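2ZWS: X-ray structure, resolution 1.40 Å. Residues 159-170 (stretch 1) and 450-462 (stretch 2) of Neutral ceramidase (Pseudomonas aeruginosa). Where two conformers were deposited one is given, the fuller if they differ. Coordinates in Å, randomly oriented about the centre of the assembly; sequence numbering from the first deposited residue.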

# COMPACT_ATOMS: atom_id res chain seq x y z
N ASN A 159 7.00 -16.29 -10.10
CA ASN A 159 5.59 -16.53 -10.32
C ASN A 159 5.09 -17.61 -9.38
O ASN A 159 5.63 -18.72 -9.35
CB ASN A 159 5.34 -16.94 -11.78
CG ASN A 159 3.88 -16.84 -12.16
OD1 ASN A 159 3.02 -17.54 -11.61
ND2 ASN A 159 3.59 -15.98 -13.14
N ARG A 160 4.01 -17.32 -8.67
CA ARG A 160 3.48 -18.26 -7.68
C ARG A 160 2.38 -19.16 -8.23
O ARG A 160 1.85 -20.04 -7.53
CB ARG A 160 3.01 -17.48 -6.43
CG ARG A 160 1.79 -16.67 -6.68
CD ARG A 160 1.39 -15.82 -5.49
NE ARG A 160 0.08 -15.24 -5.72
CZ ARG A 160 -0.54 -14.42 -4.86
NH1 ARG A 160 0.05 -14.07 -3.70
NH2 ARG A 160 -1.74 -13.97 -5.15
N SER A 161 2.01 -18.93 -9.48
CA SER A 161 0.99 -19.73 -10.15
C SER A 161 1.41 -19.99 -11.59
O SER A 161 0.70 -19.64 -12.54
CB SER A 161 -0.35 -18.99 -10.10
OG SER A 161 -0.83 -19.05 -8.78
N LEU A 162 2.58 -20.62 -11.73
CA LEU A 162 3.21 -20.80 -13.04
C LEU A 162 2.39 -21.71 -13.96
O LEU A 162 2.37 -21.50 -15.18
CB LEU A 162 4.65 -21.28 -12.89
CG LEU A 162 5.52 -21.13 -14.15
CD1 LEU A 162 5.43 -19.74 -14.78
CD2 LEU A 162 6.97 -21.46 -13.83
N LEU A 163 1.69 -22.67 -13.39
CA LEU A 163 0.88 -23.59 -14.20
C LEU A 163 -0.16 -22.82 -15.02
O LEU A 163 -0.36 -23.11 -16.21
CB LEU A 163 0.20 -24.60 -13.28
CG LEU A 163 -0.74 -25.62 -13.91
CD1 LEU A 163 -0.68 -26.84 -13.03
CD2 LEU A 163 -2.16 -25.10 -13.99
N SER A 164 -0.80 -21.82 -14.39
CA SER A 164 -1.83 -21.02 -15.06
C SER A 164 -1.20 -20.07 -16.07
O SER A 164 -1.74 -19.87 -17.16
CB SER A 164 -2.62 -20.20 -14.03
OG SER A 164 -3.37 -21.03 -13.17
N HIS A 165 -0.05 -19.50 -15.72
CA HIS A 165 0.63 -18.55 -16.59
C HIS A 165 0.99 -19.22 -17.94
O HIS A 165 0.87 -18.62 -19.00
CB HIS A 165 1.90 -18.03 -15.93
CG HIS A 165 2.74 -17.14 -16.80
ND1 HIS A 165 2.44 -15.81 -17.04
CD2 HIS A 165 3.87 -17.40 -17.51
CE1 HIS A 165 3.37 -15.29 -17.82
NE2 HIS A 165 4.24 -16.24 -18.14
N LEU A 166 1.42 -20.47 -17.84
CA LEU A 166 1.82 -21.25 -19.01
C LEU A 166 0.66 -21.65 -19.90
O LEU A 166 0.90 -22.18 -21.00
CB LEU A 166 2.61 -22.48 -18.56
CG LEU A 166 3.92 -22.18 -17.84
CD1 LEU A 166 4.53 -23.46 -17.25
CD2 LEU A 166 4.92 -21.47 -18.73
N LYS A 167 -0.57 -21.43 -19.45
CA LYS A 167 -1.73 -21.70 -20.31
C LYS A 167 -1.95 -20.60 -21.34
O LYS A 167 -2.74 -20.77 -22.26
CB LYS A 167 -3.02 -21.90 -19.50
CG LYS A 167 -3.01 -23.02 -18.45
CD LYS A 167 -2.78 -24.39 -19.07
CE LYS A 167 -3.17 -25.49 -18.08
NZ LYS A 167 -2.57 -26.80 -18.45
N ASN A 168 -1.29 -19.44 -21.18
CA ASN A 168 -1.40 -18.36 -22.15
C ASN A 168 -0.61 -18.68 -23.42
O ASN A 168 0.51 -19.15 -23.33
CB ASN A 168 -0.90 -17.04 -21.56
CG ASN A 168 -1.75 -16.57 -20.38
OD1 ASN A 168 -2.94 -16.30 -20.52
ND2 ASN A 168 -1.13 -16.51 -19.21
N PRO A 169 -1.20 -18.41 -24.60
CA PRO A 169 -0.50 -18.70 -25.86
C PRO A 169 0.53 -17.63 -26.25
O PRO A 169 1.26 -17.80 -27.22
CB PRO A 169 -1.63 -18.69 -26.89
CG PRO A 169 -2.63 -17.77 -26.34
CD PRO A 169 -2.56 -17.88 -24.83
N ASP A 170 0.57 -16.53 -25.49
CA ASP A 170 1.29 -15.33 -25.88
C ASP A 170 2.33 -14.86 -24.85
O ASP A 170 2.36 -13.67 -24.50
CB ASP A 170 0.28 -14.20 -26.16
CG ASP A 170 -0.52 -13.78 -24.90
OD1 ASP A 170 -0.79 -14.62 -24.00
OD2 ASP A 170 -0.91 -12.59 -24.82
N THR A 450 -7.28 -12.34 -13.94
CA THR A 450 -6.57 -13.38 -14.60
C THR A 450 -7.04 -13.37 -16.09
O THR A 450 -8.14 -12.91 -16.40
CB THR A 450 -7.03 -14.58 -13.78
OG1 THR A 450 -6.03 -15.32 -13.07
CG2 THR A 450 -8.36 -15.05 -14.01
N THR A 451 -6.19 -13.81 -17.01
CA THR A 451 -6.63 -13.88 -18.41
C THR A 451 -7.69 -14.99 -18.52
O THR A 451 -7.80 -15.82 -17.63
CB THR A 451 -5.48 -14.23 -19.35
OG1 THR A 451 -4.94 -15.49 -18.94
CG2 THR A 451 -4.37 -13.17 -19.31
N ARG A 452 -8.39 -15.04 -19.65
CA ARG A 452 -9.35 -16.14 -19.90
C ARG A 452 -8.73 -17.53 -19.70
O ARG A 452 -9.32 -18.42 -19.05
CB ARG A 452 -9.94 -16.02 -21.33
CG ARG A 452 -10.91 -17.14 -21.72
CD ARG A 452 -12.18 -17.07 -20.92
NE ARG A 452 -13.09 -18.22 -21.02
CZ ARG A 452 -13.08 -19.26 -20.18
NH1 ARG A 452 -13.97 -20.23 -20.33
NH2 ARG A 452 -12.19 -19.33 -19.20
N GLU A 453 -7.51 -17.68 -20.20
CA GLU A 453 -6.80 -18.98 -20.13
C GLU A 453 -6.39 -19.30 -18.69
O GLU A 453 -6.61 -20.41 -18.20
CB GLU A 453 -5.59 -18.98 -21.06
CG GLU A 453 -5.94 -18.74 -22.54
CD GLU A 453 -5.94 -17.27 -23.00
OE1 GLU A 453 -6.07 -16.32 -22.18
OE2 GLU A 453 -5.82 -17.06 -24.24
N GLU A 454 -5.83 -18.32 -17.99
CA GLU A 454 -5.51 -18.51 -16.58
C GLU A 454 -6.76 -18.84 -15.76
O GLU A 454 -6.72 -19.68 -14.86
CB GLU A 454 -4.87 -17.25 -15.99
CG GLU A 454 -3.45 -17.02 -16.45
CD GLU A 454 -3.02 -15.58 -16.33
OE1 GLU A 454 -3.79 -14.76 -15.79
OE2 GLU A 454 -1.90 -15.26 -16.80
N TYR A 455 -7.85 -18.11 -16.03
CA TYR A 455 -9.09 -18.30 -15.29
C TYR A 455 -9.51 -19.75 -15.33
O TYR A 455 -9.93 -20.30 -14.30
CB TYR A 455 -10.19 -17.43 -15.88
CG TYR A 455 -11.50 -17.50 -15.14
CD1 TYR A 455 -11.81 -16.55 -14.15
CD2 TYR A 455 -12.45 -18.49 -15.45
CE1 TYR A 455 -13.01 -16.60 -13.47
CE2 TYR A 455 -13.67 -18.55 -14.77
CZ TYR A 455 -13.95 -17.57 -13.78
OH TYR A 455 -15.14 -17.61 -13.11
N ALA A 456 -9.37 -20.38 -16.51
CA ALA A 456 -9.84 -21.77 -16.69
C ALA A 456 -9.13 -22.75 -15.75
O ALA A 456 -9.72 -23.74 -15.33
CB ALA A 456 -9.69 -22.22 -18.14
N ALA A 457 -7.88 -22.45 -15.42
CA ALA A 457 -7.09 -23.30 -14.53
C ALA A 457 -7.56 -23.24 -13.08
O ALA A 457 -7.37 -24.18 -12.32
CB ALA A 457 -5.62 -22.98 -14.64
N GLN A 458 -8.16 -22.11 -12.69
CA GLN A 458 -8.70 -21.91 -11.33
C GLN A 458 -7.70 -22.18 -10.21
O GLN A 458 -8.04 -22.80 -9.21
CB GLN A 458 -10.02 -22.67 -11.11
CG GLN A 458 -11.21 -22.08 -11.85
CD GLN A 458 -11.66 -20.75 -11.27
OE1 GLN A 458 -12.09 -20.68 -10.12
NE2 GLN A 458 -11.60 -19.71 -12.08
N GLU A 459 -6.48 -21.68 -10.38
CA GLU A 459 -5.57 -21.56 -9.25
C GLU A 459 -6.07 -20.35 -8.45
O GLU A 459 -7.10 -19.79 -8.79
CB GLU A 459 -4.13 -21.39 -9.73
CG GLU A 459 -3.57 -22.67 -10.38
CD GLU A 459 -2.08 -22.59 -10.58
OE1 GLU A 459 -1.62 -21.83 -11.47
OE2 GLU A 459 -1.34 -23.27 -9.82
N TYR A 460 -5.35 -19.95 -7.40
CA TYR A 460 -5.88 -18.98 -6.44
C TYR A 460 -6.41 -17.70 -7.09
O TYR A 460 -7.52 -17.26 -6.81
CB TYR A 460 -4.81 -18.68 -5.39
CG TYR A 460 -5.22 -17.59 -4.42
CD1 TYR A 460 -6.16 -17.84 -3.42
CD2 TYR A 460 -4.68 -16.31 -4.53
CE1 TYR A 460 -6.56 -16.82 -2.53
CE2 TYR A 460 -5.04 -15.30 -3.65
CZ TYR A 460 -5.99 -15.56 -2.67
OH TYR A 460 -6.36 -14.54 -1.80
N GLU A 461 -5.62 -17.13 -8.00
CA GLU A 461 -6.00 -15.89 -8.68
C GLU A 461 -7.25 -16.03 -9.54
O GLU A 461 -8.07 -15.10 -9.63
CB GLU A 461 -4.83 -15.37 -9.52
CG GLU A 461 -3.57 -15.05 -8.69
CD GLU A 461 -2.73 -16.28 -8.36
OE1 GLU A 461 -2.94 -17.38 -8.95
OE2 GLU A 461 -1.87 -16.18 -7.47
N GLY A 462 -7.36 -17.17 -10.22
CA GLY A 462 -8.63 -17.57 -10.79
C GLY A 462 -9.44 -17.96 -9.57
O GLY A 462 -8.90 -18.41 -8.58
O HOH W 1 -0.21 -22.69 -7.40
O HOH W 2 1.32 -23.41 -10.41
O HOH W 3 -5.77 -19.52 -12.26
O HOH W 4 0.30 -14.17 -16.09

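Arg160 and Glu461 form the salt bridge of this contact. Arg160 NE donates to Glu461 OE2 at 2.8 Å, and the carboxylate oxygen lies at the edge of the guanidinium, near its plane, where the N-H groups point. A weak second bond runs from Arg160 NH2 to Glu461 OE2 at 3.2 Å. The other carboxylate oxygen is also used: Ser161 OG donates to Glu461 OE1 at 2.7 Å.

Glu459 receives the start of the first helix. Its OE1 accepts from Ser164 OG at 2.6 Å and from Ser164 N at 3.0 Å, so one oxygen binds both side chain and backbone of the same serine. Its OE2 accepts from two waters, one of which takes a bond from Leu163 N. A third water donates to Ser164 OG and Glu454 O and accepts from Glu459 N.

Asn168 joins the first stretch to the start of the second helix. Asn168 ND2 donates to Glu454 OE2 at 2.8 Å, while Thr451 OG1 donates to Asn168 OD1 at 2.7 Å. The same threonine hydroxyl caps its helix by accepting from Glu454 N at 3.1 Å. Asn168 ND2 also bonds to His165 O at 2.9 Å, across a type I turn from His165 to Asn168. A water links His165 ND1 with Glu454 OE2.

The backbones come close at Ser164 and Glu454, whose CA atoms are 4.7 Å apart. The small serine side chain points toward the second stretch, and its OG lies 3.3 Å from Ala457 CB. Nearby, Leu163 CD2 meets Ala457 CB at 4.1 Å in an apolar contact. Lys167 directs its CB toward Glu453, but its amine end leads away. Pro169 CD packs 3.4 Å from Glu453 OE2. Together the stretches bury 651 Å², summed over both sides.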